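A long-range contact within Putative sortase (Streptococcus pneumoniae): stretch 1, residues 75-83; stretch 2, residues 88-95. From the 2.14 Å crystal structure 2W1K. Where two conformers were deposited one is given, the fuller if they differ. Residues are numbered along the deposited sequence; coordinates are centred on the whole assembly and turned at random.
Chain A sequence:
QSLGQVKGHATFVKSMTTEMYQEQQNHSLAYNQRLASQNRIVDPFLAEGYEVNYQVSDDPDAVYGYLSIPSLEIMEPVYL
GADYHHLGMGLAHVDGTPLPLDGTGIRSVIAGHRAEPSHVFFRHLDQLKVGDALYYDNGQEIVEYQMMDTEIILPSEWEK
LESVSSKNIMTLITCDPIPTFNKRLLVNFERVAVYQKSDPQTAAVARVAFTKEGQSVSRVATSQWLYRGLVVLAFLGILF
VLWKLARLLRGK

Stretch 1, residues 75-83: MEPVYLGAD
Stretch 2 88-95: GMGLAHVD

Gly-90 enters the contact with phi/psi 163/-152, the first residue after a helix to leave helical angles, and its bare CA faces stretch 1: an ideal CB would point toward it, 3.0 Å from Pro-77 O and 3.2 Å from Tyr-79 CE2, too tight for either. From there a strand beginning at Leu-91 runs parallel to strand 75-80, their axes 36° apart and 4.3 Å at closest approach. Register pairs Val-78 with Leu-91, Tyr-79 with Ala-92 and Leu-80 with His-93 (CA-CA 4.8, 4.5 and 5.0 Å). As parallel strands require, hydrogen bonds alternate: Leu-91 N to Pro-77 O (3.1 Å, 166°), Tyr-79 N to Leu-91 O (2.8 Å, 177°), His-93 N to Tyr-79 O (2.7 Å, 166°), then a more bent Gly-81 N to His-93 O (3.0 Å, 131°).

Val-78 (t), Leu-80 (mt), Leu-91 (mt) and His-93 (t, -89°) share one face; Val-78 CG2 makes apolar contact with Leu-91 CB (4.4 Å). Tyr-79 (m, -85°) and Ala-92 occupy the other. There Tyr-79 CE2 meets Met-89 CG at 3.7 Å, and Met-89 (ptm) SD makes a sulfur-aromatic contact, 4.7 Å from the ring centroid, 16° off its normal. Ala-82 CB packs apolarly on Ala-92 CB (3.9 Å). One water's two protons link acceptors Glu-76 OE1 (2.9 Å) and Met-89 O (2.8 Å), which cannot bond directly.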

# COMPACT_ATOMS: atom_id res chain seq x y z
N MET A 75 -3.61 -3.41 10.62
CA MET A 75 -4.58 -2.45 10.13
C MET A 75 -3.92 -1.05 10.20
O MET A 75 -3.81 -0.52 11.27
CB MET A 75 -5.85 -2.53 11.02
CG MET A 75 -7.00 -1.58 10.63
SD MET A 75 -8.51 -1.56 11.66
CE MET A 75 -8.83 -3.28 12.14
N GLU A 76 -3.49 -0.46 9.05
CA GLU A 76 -2.65 0.73 9.10
C GLU A 76 -3.01 1.79 8.04
O GLU A 76 -3.41 1.46 6.91
CB GLU A 76 -1.20 0.30 8.81
CG GLU A 76 -0.49 -0.54 9.82
CD GLU A 76 -0.24 0.22 11.15
OE1 GLU A 76 -0.13 1.48 11.16
OE2 GLU A 76 -0.19 -0.44 12.21
N PRO A 77 -2.83 3.07 8.37
CA PRO A 77 -2.85 4.05 7.30
C PRO A 77 -1.78 3.87 6.26
O PRO A 77 -0.65 3.42 6.53
CB PRO A 77 -2.62 5.38 8.04
CG PRO A 77 -1.85 4.91 9.27
CD PRO A 77 -2.45 3.67 9.67
N VAL A 78 -2.12 4.23 5.04
CA VAL A 78 -1.07 4.27 4.03
C VAL A 78 -0.80 5.74 3.61
O VAL A 78 -1.77 6.52 3.19
CB VAL A 78 -1.47 3.43 2.76
CG1 VAL A 78 -0.37 3.47 1.66
CG2 VAL A 78 -1.84 1.95 3.17
N TYR A 79 0.49 6.11 3.68
CA TYR A 79 0.91 7.46 3.22
C TYR A 79 1.55 7.43 1.85
O TYR A 79 1.87 6.40 1.30
CB TYR A 79 1.86 8.13 4.24
CG TYR A 79 1.22 8.39 5.60
CD1 TYR A 79 0.48 9.52 5.85
CD2 TYR A 79 1.31 7.44 6.59
CE1 TYR A 79 -0.16 9.71 7.06
CE2 TYR A 79 0.70 7.62 7.77
CZ TYR A 79 -0.02 8.74 8.00
OH TYR A 79 -0.54 8.86 9.27
N LEU A 80 1.71 8.59 1.26
CA LEU A 80 2.36 8.69 -0.07
C LEU A 80 3.84 9.09 0.02
O LEU A 80 4.18 10.28 0.38
CB LEU A 80 1.62 9.74 -0.91
CG LEU A 80 0.12 9.42 -1.15
CD1 LEU A 80 -0.46 10.56 -2.04
CD2 LEU A 80 -0.03 8.02 -1.83
N GLY A 81 4.70 8.22 -0.49
CA GLY A 81 6.14 8.47 -0.39
C GLY A 81 6.84 7.89 0.85
O GLY A 81 6.44 8.14 1.96
N ALA A 82 7.85 7.08 0.65
CA ALA A 82 8.25 6.18 1.67
C ALA A 82 9.53 6.82 2.21
O ALA A 82 10.57 6.46 1.76
CB ALA A 82 8.59 4.74 1.03
N ASP A 83 9.44 7.81 3.07
CA ASP A 83 10.64 8.38 3.72
C ASP A 83 10.59 7.94 5.20
O ASP A 83 9.65 7.27 5.66
CB ASP A 83 10.65 9.90 3.62
CG ASP A 83 9.34 10.50 4.09
OD1 ASP A 83 8.63 9.82 4.87
OD2 ASP A 83 8.92 11.58 3.61
N GLY A 88 7.79 6.06 9.78
CA GLY A 88 7.72 6.08 11.24
C GLY A 88 6.26 6.16 11.67
O GLY A 88 5.93 5.87 12.83
N MET A 89 5.37 6.56 10.75
CA MET A 89 3.95 6.72 11.14
C MET A 89 2.94 5.70 10.61
O MET A 89 1.75 5.72 11.03
CB MET A 89 3.44 8.18 10.91
CG MET A 89 3.70 8.72 9.58
SD MET A 89 3.77 10.59 9.63
CE MET A 89 2.28 10.88 10.55
N GLY A 90 3.37 4.78 9.75
CA GLY A 90 2.43 3.87 9.10
C GLY A 90 3.13 3.24 7.91
O GLY A 90 4.39 3.02 7.94
N LEU A 91 2.33 2.87 6.88
CA LEU A 91 2.89 2.20 5.68
C LEU A 91 3.01 3.28 4.65
O LEU A 91 2.40 4.33 4.80
CB LEU A 91 1.93 1.11 5.18
CG LEU A 91 1.55 0.13 6.29
CD1 LEU A 91 0.53 -0.86 5.79
CD2 LEU A 91 2.91 -0.59 6.88
N ALA A 92 3.79 3.07 3.59
CA ALA A 92 4.01 4.22 2.64
C ALA A 92 4.09 3.70 1.23
O ALA A 92 4.88 2.79 0.96
CB ALA A 92 5.26 4.98 2.95
N HIS A 93 3.30 4.30 0.31
CA HIS A 93 3.39 3.92 -1.07
C HIS A 93 4.76 4.35 -1.61
O HIS A 93 5.30 5.41 -1.22
CB HIS A 93 2.25 4.59 -1.86
CG HIS A 93 2.44 4.50 -3.33
ND1 HIS A 93 3.12 5.47 -4.04
CD2 HIS A 93 2.07 3.54 -4.23
CE1 HIS A 93 3.19 5.10 -5.30
NE2 HIS A 93 2.57 3.94 -5.45
N VAL A 94 5.36 3.49 -2.44
CA VAL A 94 6.69 3.72 -3.08
C VAL A 94 6.57 4.51 -4.39
O VAL A 94 6.04 4.05 -5.39
CB VAL A 94 7.41 2.36 -3.27
CG1 VAL A 94 8.80 2.55 -3.98
CG2 VAL A 94 7.68 1.77 -1.78
N ASP A 95 7.03 5.76 -4.34
CA ASP A 95 7.02 6.62 -5.51
C ASP A 95 7.68 5.93 -6.69
O ASP A 95 8.78 5.33 -6.56
CB ASP A 95 7.75 7.91 -5.18
CG ASP A 95 7.69 8.95 -6.35
OD1 ASP A 95 6.60 9.34 -6.81
OD2 ASP A 95 8.74 9.35 -6.87
O HOH W 1 0.04 4.01 12.52
O HOH W 2 -0.25 7.59 11.77
O HOH W 3 8.83 6.61 -2.01